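Local coordinates for omega-class glutathione S-transferase (Bombyx mori, PDB 3WD6), which binds glutathione and probably uses it, as omega-class relatives do, in thiol-transfer and dehydroascorbate-reducing reactions, at residues T44-N49 with M181-F186; K51-E56 with E97-V102; L189-H194 with K233-Y238. All coordinates share one frame; numbering follows the deposited sequence.

Contact 1. Residues T44-N49 with M181-F186; sequences TILALN and MIWPWF. With EDO (1,2-ethanediol), chain H.
Leu46 points one methyl, CD1, at the indole of Trp183, and this meeting joins the two domains of the glutathione transferase fold: helix 39-51 belongs to the thioredoxin-like N-terminal domain, helix 177-189 to the all-helical C-terminal domain. The leucine comes in at the edge of the indole, near its plane, with Leu46 CD1 3.8 Å from Trp183 CD1, so the methyl meets the rim of the five-membered ring and does not lie over a face. The two side chains cross at about a right angle. Trp183 CG stands anti to the backbone N (chi1 169°), which sets the indole, and with it CD1, beside the carbonyl carbon. Trp183 CB is a separate touch, 4.0 Å from Leu46 CD1. The Trp183 side chain also packs on Ile212, Met215 and Leu216 of helix 206-216, while its N-H is taken by Glu187 OE2, one turn further along the same helix.

Pro184 CD lies 4.3 Å from Leu46 CD1, so that single methyl is shared between two neighbours. Pro184 has no N-H, and Trp185 N also misses the carbonyl a full turn back, bonding three residues back to Ile182 O at 3.1 Å; the helix is kinked here. At the other helix, O1 of a 1,2-ethanediol, probably from the crystallisation liquor, lies 3.1 Å from Leu48 O, a possible hydrogen bond. Next along the chain from Trp183, Pro184 CB rides 3.9 Å above the indole plane of Trp185, offset toward the ring's rim.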
loop_
_atom_site.group_PDB
_atom_site.type_symbol
_atom_site.label_atom_id
_atom_site.label_comp_id
_atom_site.label_asym_id
_atom_site.label_seq_id
_atom_site.Cartn_x
_atom_site.Cartn_y
_atom_site.Cartn_z
ATOM N N THR A 44 3.907 1.283 -4.349
ATOM C CA THR A 44 4.691 1.895 -5.414
ATOM C C THR A 44 4.777 3.414 -5.203
ATOM O O THR A 44 5.854 4.004 -5.330
ATOM C CB THR A 44 4.108 1.536 -6.794
ATOM O OG1 THR A 44 4.102 0.104 -6.957
ATOM C CG2 THR A 44 4.925 2.187 -7.909
ATOM N N ILE A 45 3.646 4.048 -4.875
ATOM C CA ILE A 45 3.617 5.482 -4.512
ATOM C C ILE A 45 4.574 5.829 -3.358
ATOM O O ILE A 45 5.345 6.799 -3.440
ATOM C CB ILE A 45 2.201 5.911 -4.054
ATOM C CG1 ILE A 45 1.132 5.488 -5.078
ATOM C CG2 ILE A 45 2.161 7.397 -3.755
ATOM C CD1 ILE A 45 1.323 6.121 -6.442
ATOM N N LEU A 46 4.508 5.058 -2.274
ATOM C CA LEU A 46 5.358 5.319 -1.116
ATOM C C LEU A 46 6.816 5.305 -1.543
ATOM O O LEU A 46 7.569 6.231 -1.249
ATOM C CB LEU A 46 5.143 4.264 -0.014
ATOM C CG LEU A 46 3.756 4.268 0.635
ATOM C CD1 LEU A 46 3.628 3.116 1.603
ATOM C CD2 LEU A 46 3.471 5.625 1.327
ATOM N N ALA A 47 7.201 4.244 -2.246
ATOM C CA ALA A 47 8.572 4.097 -2.681
ATOM C C ALA A 47 8.971 5.310 -3.514
ATOM O O ALA A 47 9.991 5.973 -3.230
ATOM C CB ALA A 47 8.755 2.782 -3.465
ATOM N N LEU A 48 8.169 5.617 -4.530
ATOM C CA LEU A 48 8.466 6.762 -5.393
ATOM C C LEU A 48 8.554 8.063 -4.588
ATOM O O LEU A 48 9.460 8.887 -4.824
ATOM C CB LEU A 48 7.430 6.896 -6.501
ATOM C CG LEU A 48 7.412 5.780 -7.543
ATOM C CD1 LEU A 48 6.126 5.863 -8.328
ATOM C CD2 LEU A 48 8.593 5.896 -8.474
ATOM N N ASN A 49 7.627 8.255 -3.643
ATOM C CA ASN A 49 7.690 9.445 -2.787
ATOM C C ASN A 49 8.971 9.509 -1.973
ATOM O O ASN A 49 9.673 10.518 -1.982
ATOM C CB ASN A 49 6.497 9.513 -1.833
ATOM C CG ASN A 49 5.185 9.801 -2.549
ATOM O OD1 ASN A 49 5.149 9.978 -3.776
ATOM N ND2 ASN A 49 4.091 9.842 -1.781
ATOM N N MET A 181 6.408 -1.254 2.747
ATOM C CA MET A 181 5.701 -2.323 2.025
ATOM C C MET A 181 4.562 -2.928 2.865
ATOM O O MET A 181 3.655 -3.581 2.326
ATOM C CB MET A 181 6.663 -3.409 1.516
ATOM C CG MET A 181 7.644 -2.929 0.450
ATOM S SD MET A 181 6.836 -2.204 -0.998
ATOM C CE MET A 181 6.913 -0.447 -0.607
ATOM N N ILE A 182 4.592 -2.688 4.174
ATOM C CA ILE A 182 3.489 -3.136 5.008
ATOM C C ILE A 182 2.588 -1.960 5.388
ATOM O O ILE A 182 1.432 -2.148 5.798
ATOM C CB ILE A 182 3.979 -3.902 6.276
ATOM C CG1 ILE A 182 4.588 -2.957 7.315
ATOM C CG2 ILE A 182 4.988 -4.991 5.890
ATOM C CD1 ILE A 182 5.254 -3.698 8.507
ATOM N N TRP A 183 3.107 -0.742 5.236
ATOM C CA TRP A 183 2.389 0.438 5.712
ATOM C C TRP A 183 0.897 0.533 5.296
ATOM O O TRP A 183 0.046 0.915 6.101
ATOM C CB TRP A 183 3.112 1.742 5.319
ATOM C CG TRP A 183 2.206 2.891 5.599
ATOM C CD1 TRP A 183 1.541 3.671 4.688
ATOM C CD2 TRP A 183 1.784 3.328 6.889
ATOM N NE1 TRP A 183 0.754 4.600 5.342
ATOM C CE2 TRP A 183 0.878 4.401 6.694
ATOM C CE3 TRP A 183 2.097 2.933 8.193
ATOM C CZ2 TRP A 183 0.278 5.080 7.763
ATOM C CZ3 TRP A 183 1.500 3.609 9.256
ATOM C CH2 TRP A 183 0.595 4.670 9.031
ATOM N N PRO A 184 0.577 0.212 4.033
ATOM C CA PRO A 184 -0.812 0.467 3.612
ATOM C C PRO A 184 -1.852 -0.223 4.503
ATOM O O PRO A 184 -2.989 0.271 4.684
ATOM C CB PRO A 184 -0.864 -0.133 2.197
ATOM C CG PRO A 184 0.568 -0.040 1.706
ATOM C CD PRO A 184 1.412 -0.318 2.931
ATOM N N TRP A 185 -1.485 -1.382 5.041
ATOM C CA TRP A 185 -2.449 -2.098 5.865
ATOM C C TRP A 185 -2.572 -1.457 7.227
ATOM O O TRP A 185 -3.674 -1.371 7.764
ATOM C CB TRP A 185 -2.182 -3.599 5.886
ATOM C CG TRP A 185 -2.514 -4.110 4.537
ATOM C CD1 TRP A 185 -3.751 -4.505 4.089
ATOM C CD2 TRP A 185 -1.636 -4.172 3.396
ATOM N NE1 TRP A 185 -3.680 -4.849 2.758
ATOM C CE2 TRP A 185 -2.400 -4.658 2.307
ATOM C CE3 TRP A 185 -0.278 -3.889 3.199
ATOM C CZ2 TRP A 185 -1.853 -4.862 1.039
ATOM C CZ3 TRP A 185 0.270 -4.097 1.937
ATOM C CH2 TRP A 185 -0.519 -4.580 0.871
ATOM N N PHE A 186 -1.461 -0.952 7.760
ATOM C CA PHE A 186 -1.555 -0.145 8.966
ATOM C C PHE A 186 -2.394 1.128 8.752
ATOM O O PHE A 186 -3.139 1.543 9.665
ATOM C CB PHE A 186 -0.169 0.177 9.517
ATOM C CG PHE A 186 0.531 -1.024 10.091
ATOM C CD1 PHE A 186 -0.187 -1.989 10.818
ATOM C CD2 PHE A 186 1.896 -1.211 9.889
ATOM C CE1 PHE A 186 0.455 -3.120 11.343
ATOM C CE2 PHE A 186 2.550 -2.328 10.422
ATOM C CZ PHE A 186 1.826 -3.284 11.147
HETATM C C1 EDO H . 7.911 12.797 -4.863
HETATM O O1 EDO H . 8.460 11.684 -5.611
HETATM C C2 EDO H . 6.492 13.135 -5.346
HETATM O O2 EDO H . 5.667 13.612 -4.266
#

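Contact 2. Residues K51-E56 with E97-V102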
loop_
_atom_site.group_PDB
_atom_site.type_symbol
_atom_site.label_atom_id
_atom_site.label_comp_id
_atom_site.label_asym_id
_atom_site.label_seq_id
_atom_site.Cartn_x
_atom_site.Cartn_y
_atom_site.Cartn_z
ATOM N N LYS A 51 11.812 8.168 -2.315
ATOM C CA LYS A 51 13.035 8.278 -3.120
ATOM C C LYS A 51 13.051 9.571 -3.932
ATOM O O LYS A 51 14.053 9.911 -4.569
ATOM C CB LYS A 51 13.220 7.044 -4.037
ATOM C CG LYS A 51 13.364 5.715 -3.270
ATOM C CD LYS A 51 13.425 4.504 -4.221
ATOM C CE LYS A 51 14.802 4.282 -4.819
ATOM N NZ LYS A 51 15.875 4.071 -3.774
ATOM N N GLN A 52 11.939 10.296 -3.899
ATOM C CA GLN A 52 11.844 11.578 -4.596
ATOM C C GLN A 52 12.039 11.426 -6.097
ATOM O O GLN A 52 12.643 12.289 -6.740
ATOM C CB GLN A 52 12.882 12.556 -4.056
ATOM C CG GLN A 52 12.944 12.582 -2.540
ATOM C CD GLN A 52 12.581 13.932 -1.970
ATOM O OE1 GLN A 52 13.410 14.588 -1.331
ATOM N NE2 GLN A 52 11.335 14.365 -2.198
ATOM N N ILE A 53 11.547 10.317 -6.643
ATOM C CA ILE A 53 11.520 10.101 -8.080
ATOM C C ILE A 53 10.328 10.839 -8.685
ATOM O O ILE A 53 9.186 10.677 -8.228
ATOM C CB ILE A 53 11.371 8.611 -8.374
ATOM C CG1 ILE A 53 12.668 7.880 -7.986
ATOM C CG2 ILE A 53 11.001 8.374 -9.844
ATOM C CD1 ILE A 53 12.450 6.423 -7.496
ATOM N N ASP A 54 10.578 11.661 -9.702
ATOM C CA ASP A 54 9.468 12.325 -10.394
ATOM C C ASP A 54 8.630 11.286 -11.153
ATOM O O ASP A 54 9.170 10.357 -11.770
ATOM C CB ASP A 54 9.950 13.423 -11.342
ATOM C CG ASP A 54 8.813 14.341 -11.789
ATOM O OD1 ASP A 54 8.032 14.789 -10.920
ATOM O OD2 ASP A 54 8.674 14.594 -13.010
ATOM N N TYR A 55 7.311 11.422 -11.069
ATOM C CA TYR A 55 6.425 10.514 -11.774
ATOM C C TYR A 55 5.055 11.138 -11.950
ATOM O O TYR A 55 4.789 12.250 -11.463
ATOM C CB TYR A 55 6.315 9.163 -11.050
ATOM C CG TYR A 55 5.612 9.227 -9.711
ATOM C CD1 TYR A 55 6.269 9.706 -8.582
ATOM C CD2 TYR A 55 4.293 8.786 -9.567
ATOM C CE1 TYR A 55 5.642 9.748 -7.343
ATOM C CE2 TYR A 55 3.648 8.829 -8.334
ATOM C CZ TYR A 55 4.331 9.313 -7.220
ATOM O OH TYR A 55 3.712 9.376 -5.980
ATOM N N GLU A 56 4.202 10.422 -12.678
ATOM C CA GLU A 56 2.816 10.825 -12.887
ATOM C C GLU A 56 1.931 9.624 -12.551
ATOM O O GLU A 56 2.385 8.457 -12.592
ATOM C CB GLU A 56 2.586 11.262 -14.346
ATOM C CG GLU A 56 2.977 10.179 -15.359
ATOM C CD GLU A 56 2.578 10.528 -16.783
ATOM O OE1 GLU A 56 2.454 9.600 -17.618
ATOM O OE2 GLU A 56 2.399 11.731 -17.075
ATOM N N GLU A 97 11.162 -3.165 -6.069
ATOM C CA GLU A 97 12.533 -3.696 -6.115
ATOM C C GLU A 97 13.297 -3.144 -7.336
ATOM O O GLU A 97 14.477 -2.799 -7.241
ATOM C CB GLU A 97 12.548 -5.237 -6.030
ATOM C CG GLU A 97 12.030 -5.781 -4.661
ATOM C CD GLU A 97 11.617 -7.290 -4.653
ATOM O OE1 GLU A 97 11.881 -8.026 -5.644
ATOM O OE2 GLU A 97 11.026 -7.745 -3.631
ATOM N N TYR A 98 12.609 -3.024 -8.470
ATOM C CA TYR A 98 13.169 -2.348 -9.643
ATOM C C TYR A 98 13.593 -0.881 -9.388
ATOM O O TYR A 98 14.699 -0.469 -9.782
ATOM C CB TYR A 98 12.190 -2.397 -10.815
ATOM C CG TYR A 98 12.720 -1.700 -12.046
ATOM C CD1 TYR A 98 12.495 -0.348 -12.245
ATOM C CD2 TYR A 98 13.469 -2.395 -13.001
ATOM C CE1 TYR A 98 12.976 0.302 -13.368
ATOM C CE2 TYR A 98 13.964 -1.752 -14.130
ATOM C CZ TYR A 98 13.714 -0.397 -14.305
ATOM O OH TYR A 98 14.193 0.265 -15.422
ATOM N N LEU A 99 12.720 -0.096 -8.752
ATOM C CA LEU A 99 13.034 1.297 -8.468
ATOM C C LEU A 99 14.230 1.397 -7.524
ATOM O O LEU A 99 15.092 2.275 -7.686
ATOM C CB LEU A 99 11.817 2.046 -7.904
ATOM C CG LEU A 99 10.622 2.148 -8.875
ATOM C CD1 LEU A 99 9.292 2.471 -8.133
ATOM C CD2 LEU A 99 10.909 3.159 -9.996
ATOM N N ASP A 100 14.301 0.491 -6.553
ATOM C CA ASP A 100 15.411 0.530 -5.595
ATOM C C ASP A 100 16.750 0.192 -6.267
ATOM O O ASP A 100 17.790 0.732 -5.878
ATOM C CB ASP A 100 15.151 -0.391 -4.390
ATOM C CG ASP A 100 15.784 0.135 -3.095
ATOM O OD1 ASP A 100 15.592 1.346 -2.773
ATOM O OD2 ASP A 100 16.482 -0.659 -2.398
ATOM N N GLU A 101 16.728 -0.677 -7.283
ATOM C CA GLU A 101 17.962 -1.059 -7.993
ATOM C C GLU A 101 18.434 0.055 -8.935
ATOM O O GLU A 101 19.631 0.327 -9.074
ATOM C CB GLU A 101 17.760 -2.353 -8.786
ATOM C CG GLU A 101 17.832 -3.609 -7.932
ATOM C CD GLU A 101 17.202 -4.831 -8.590
ATOM O OE1 GLU A 101 16.992 -4.813 -9.822
ATOM O OE2 GLU A 101 16.908 -5.813 -7.866
ATOM N N VAL A 102 17.476 0.716 -9.564
ATOM C CA VAL A 102 17.792 1.665 -10.612
ATOM C C VAL A 102 17.959 3.095 -10.096
ATOM O O VAL A 102 18.697 3.885 -10.690
ATOM C CB VAL A 102 16.756 1.579 -11.754
ATOM C CG1 VAL A 102 16.750 2.851 -12.584
ATOM C CG2 VAL A 102 17.059 0.362 -12.612
#
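Lys51 and Asp100 carry the polar half of this contact, a salt bridge with Lys51 NZ 2.9 Å from Asp100 OD1. The lysine chain leaves the backbone with CG beside the backbone N, runs straight at first, then bends at chi3 (81°) and again at chi4, which curls the ammonium over to the aspartate. It reaches OD1 on the anti side, 30° out of the carboxylate plane, and the two side chains cross at about a right angle. On the way Lys51 CE passes 3.5 Å from Leu99 O, a packing contact. Both charged groups have more to hold: Lys51 NZ also bonds to the carbonyls of Tyr103, Lys105 and Arg106, while Asp100 accepts Leu108 N on OD1 and Leu109 N on OD2. The pair therefore ties down the chain that leaves helix 92-102, and a buried ammonium is surrounded by acceptors.

The apolar half is looser. Ile53 CD1 stops 4.4 Å from Leu99 CD2, and Leu48 of helix 39-51 packs against both residues. Ile53 is brought there by the Schellman motif that ends that helix, where Gln52 takes a positive phi of 61° and turns the chain back.

These segments belong to the thioredoxin-like fold of the N-terminal domain. Strand 31-34, helix 39-51 and the parallel strand 56-60 form a beta-alpha-beta crossover, and 51-56 is the link running from that helix into strand 56-60; helix 92-102, which follows edge strand 87-90, packs alongside helix 39-51 and meets this link with its last turns.

Contact 3. Residues L189-H194 with K233-Y238; sequences LRAFAH and KFHEAY
Phe192 lays the outer end of its ring against the imidazole of His235. Phe192 CE2 comes to 3.7 Å from His235 CE1, and Phe192 CZ sits over one face of the imidazole, 4.0 Å from His235 ND1. The rings are tilted by 31° with centroids 5.2 Å apart, an oblique aromatic pair in which the atoms CE2 and CZ do the touching and the inner part of the phenyl ring stays clear. Seen as whole side chains, the two cross at about a right angle. In Phe192, CG lies beside the backbone N and anti to the carbonyl carbon (chi1 -71°); its CB leaves the backbone across the line to helix 228-240, and the length of the ring closes the remaining distance.

Ala191 supplies the other touch. Its methyl comes to the edge of the imidazole, near the ring plane, with Ala191 CB 4.4 Å from His235 ND1; the imidazole thus has Phe192 CZ over one face and the Ala191 methyl at its rim, from consecutive residues. The pair lies in the all-helical C-terminal domain of the glutathione transferase fold, where the turn leaving helix 177-189 meets helix 228-240, the last helix of the chain. Helix 127-138 packs on both partners, Ile136 on Phe192 and Leu137 on His235. An alanine in place of Phe192 would lack CE2 and CZ, and is likely to leave that imidazole face without its aromatic neighbour, open a gap beside Ile136 and let the histidine ring turn more easily.

Ala191 also packs on Leu228, at the start of the same helix. Within the turn, Phe192 N bonds to Leu189 O at 3.0 Å.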
loop_
_atom_site.group_PDB
_atom_site.type_symbol
_atom_site.label_atom_id
_atom_site.label_comp_id
_atom_site.label_asym_id
_atom_site.label_seq_id
_atom_site.Cartn_x
_atom_site.Cartn_y
_atom_site.Cartn_z
ATOM N N LEU A 189 -5.833 -0.145 9.022
ATOM C CA LEU A 189 -6.179 -0.647 10.353
ATOM C C LEU A 189 -6.842 0.483 11.157
ATOM O O LEU A 189 -7.789 0.249 11.917
ATOM C CB LEU A 189 -4.922 -1.193 11.070
ATOM C CG LEU A 189 -4.968 -1.826 12.475
ATOM C CD1 LEU A 189 -3.693 -2.621 12.769
ATOM C CD2 LEU A 189 -5.216 -0.794 13.585
ATOM N N ARG A 190 -6.342 1.703 10.955
ATOM C CA ARG A 190 -6.865 2.891 11.622
ATOM C C ARG A 190 -8.389 3.075 11.418
ATOM O O ARG A 190 -9.100 3.496 12.338
ATOM C CB ARG A 190 -6.083 4.135 11.173
ATOM C CG ARG A 190 -4.745 4.313 11.888
ATOM C CD ARG A 190 -3.727 5.136 11.071
ATOM N NE ARG A 190 -4.057 6.550 10.886
ATOM C CZ ARG A 190 -4.535 7.073 9.750
ATOM N NH1 ARG A 190 -4.764 6.295 8.696
ATOM N NH2 ARG A 190 -4.781 8.377 9.657
ATOM N N ALA A 191 -8.890 2.735 10.231
ATOM C CA ALA A 191 -10.324 2.876 9.954
ATOM C C ALA A 191 -11.141 1.685 10.436
ATOM O O ALA A 191 -12.360 1.767 10.537
ATOM C CB ALA A 191 -10.570 3.119 8.486
ATOM N N PHE A 192 -10.481 0.574 10.725
ATOM C CA PHE A 192 -11.184 -0.574 11.281
ATOM C C PHE A 192 -11.090 -0.556 12.797
ATOM O O PHE A 192 -11.522 -1.500 13.457
ATOM C CB PHE A 192 -10.603 -1.878 10.742
ATOM C CG PHE A 192 -10.921 -2.128 9.300
ATOM C CD1 PHE A 192 -12.094 -2.793 8.934
ATOM C CD2 PHE A 192 -10.062 -1.694 8.303
ATOM C CE1 PHE A 192 -12.398 -3.026 7.588
ATOM C CE2 PHE A 192 -10.362 -1.923 6.949
ATOM C CZ PHE A 192 -11.535 -2.591 6.595
ATOM N N ALA A 193 -10.533 0.521 13.346
ATOM C CA ALA A 193 -10.263 0.576 14.775
ATOM C C ALA A 193 -11.509 0.605 15.672
ATOM O O ALA A 193 -11.372 0.674 16.890
ATOM C CB ALA A 193 -9.315 1.737 15.107
ATOM N N HIS A 194 -12.715 0.546 15.106
ATOM C CA HIS A 194 -13.904 0.355 15.963
ATOM C C HIS A 194 -14.725 -0.871 15.583
ATOM O O HIS A 194 -15.911 -0.974 15.925
ATOM C CB HIS A 194 -14.808 1.588 16.029
ATOM C CG HIS A 194 -15.572 1.712 17.318
ATOM N ND1 HIS A 194 -15.059 1.315 18.539
ATOM C CD2 HIS A 194 -16.804 2.221 17.576
ATOM C CE1 HIS A 194 -15.943 1.565 19.491
ATOM N NE2 HIS A 194 -17.009 2.116 18.933
ATOM N N LYS A 233 -15.953 5.998 4.244
ATOM C CA LYS A 233 -17.018 6.107 3.246
ATOM C C LYS A 233 -16.758 5.098 2.133
ATOM O O LYS A 233 -17.621 4.273 1.795
ATOM C CB LYS A 233 -17.094 7.510 2.651
ATOM C CG LYS A 233 -18.531 7.955 2.319
ATOM C CD LYS A 233 -18.609 8.918 1.119
ATOM C CE LYS A 233 -18.903 10.360 1.538
ATOM N NZ LYS A 233 -19.749 11.067 0.523
ATOM N N PHE A 234 -15.552 5.149 1.576
ATOM C CA PHE A 234 -15.183 4.239 0.503
ATOM C C PHE A 234 -15.445 2.782 0.888
ATOM O O PHE A 234 -16.161 2.062 0.186
ATOM C CB PHE A 234 -13.718 4.443 0.109
ATOM C CG PHE A 234 -13.302 3.632 -1.076
ATOM C CD1 PHE A 234 -13.629 4.052 -2.367
ATOM C CD2 PHE A 234 -12.612 2.439 -0.906
ATOM C CE1 PHE A 234 -13.262 3.302 -3.479
ATOM C CE2 PHE A 234 -12.239 1.683 -2.003
ATOM C CZ PHE A 234 -12.565 2.121 -3.303
ATOM N N HIS A 235 -14.857 2.344 1.997
ATOM C CA HIS A 235 -15.067 0.981 2.478
ATOM C C HIS A 235 -16.548 0.641 2.586
ATOM O O HIS A 235 -16.939 -0.518 2.379
ATOM C CB HIS A 235 -14.407 0.778 3.847
ATOM C CG HIS A 235 -12.910 0.750 3.798
ATOM N ND1 HIS A 235 -12.130 0.985 4.912
ATOM C CD2 HIS A 235 -12.054 0.506 2.777
ATOM C CE1 HIS A 235 -10.855 0.892 4.574
ATOM N NE2 HIS A 235 -10.778 0.603 3.286
ATOM N N GLU A 236 -17.363 1.647 2.921
ATOM C CA GLU A 236 -18.791 1.427 3.115
ATOM C C GLU A 236 -19.407 0.782 1.875
ATOM O O GLU A 236 -20.137 -0.205 1.989
ATOM C CB GLU A 236 -19.517 2.724 3.492
ATOM C CG GLU A 236 -20.927 2.511 4.029
ATOM C CD GLU A 236 -20.971 1.602 5.269
ATOM O OE1 GLU A 236 -20.773 0.366 5.132
ATOM O OE2 GLU A 236 -21.211 2.126 6.385
ATOM N N ALA A 237 -19.087 1.308 0.694
ATOM C CA ALA A 237 -19.597 0.727 -0.544
ATOM C C ALA A 237 -19.438 -0.788 -0.572
ATOM O O ALA A 237 -20.357 -1.497 -0.968
ATOM C CB ALA A 237 -18.930 1.348 -1.762
ATOM N N TYR A 238 -18.280 -1.285 -0.152
ATOM C CA TYR A 238 -18.013 -2.718 -0.214
ATOM C C TYR A 238 -18.903 -3.513 0.722
ATOM O O TYR A 238 -19.446 -4.563 0.349
ATOM C CB TYR A 238 -16.539 -3.016 0.085
ATOM C CG TYR A 238 -15.625 -2.621 -1.045
ATOM C CD1 TYR A 238 -15.183 -1.315 -1.175
ATOM C CD2 TYR A 238 -15.223 -3.548 -1.998
ATOM C CE1 TYR A 238 -14.349 -0.938 -2.224
ATOM C CE2 TYR A 238 -14.387 -3.185 -3.052
ATOM C CZ TYR A 238 -13.951 -1.877 -3.163
ATOM O OH TYR A 238 -13.118 -1.507 -4.214
#

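Contact 1 joins the two domains, contact 2 lies within the N-terminal one and contact 3 within the C-terminal one. Contacts 1 and 2, with centres 13 Å apart, touch through helix 39-51 and its exit: Asn49 OD1 lies 2.7 Å from Tyr55 OH, and Leu48 O 3.1 Å from Ile53 N, both probable hydrogen bonds. Contact 3 follows contact 1 along the chain, 18 Å away between centres; contacts 2 and 3 lie on opposite sides of the chain's centre, about 17 Å apart at their nearest atoms. Bound glutathione lies about 9, 10 and 12 Å from the side chains of Pro184, His235 and Leu99; Cys38, one of the residues that bind it, immediately precedes helix 39-51.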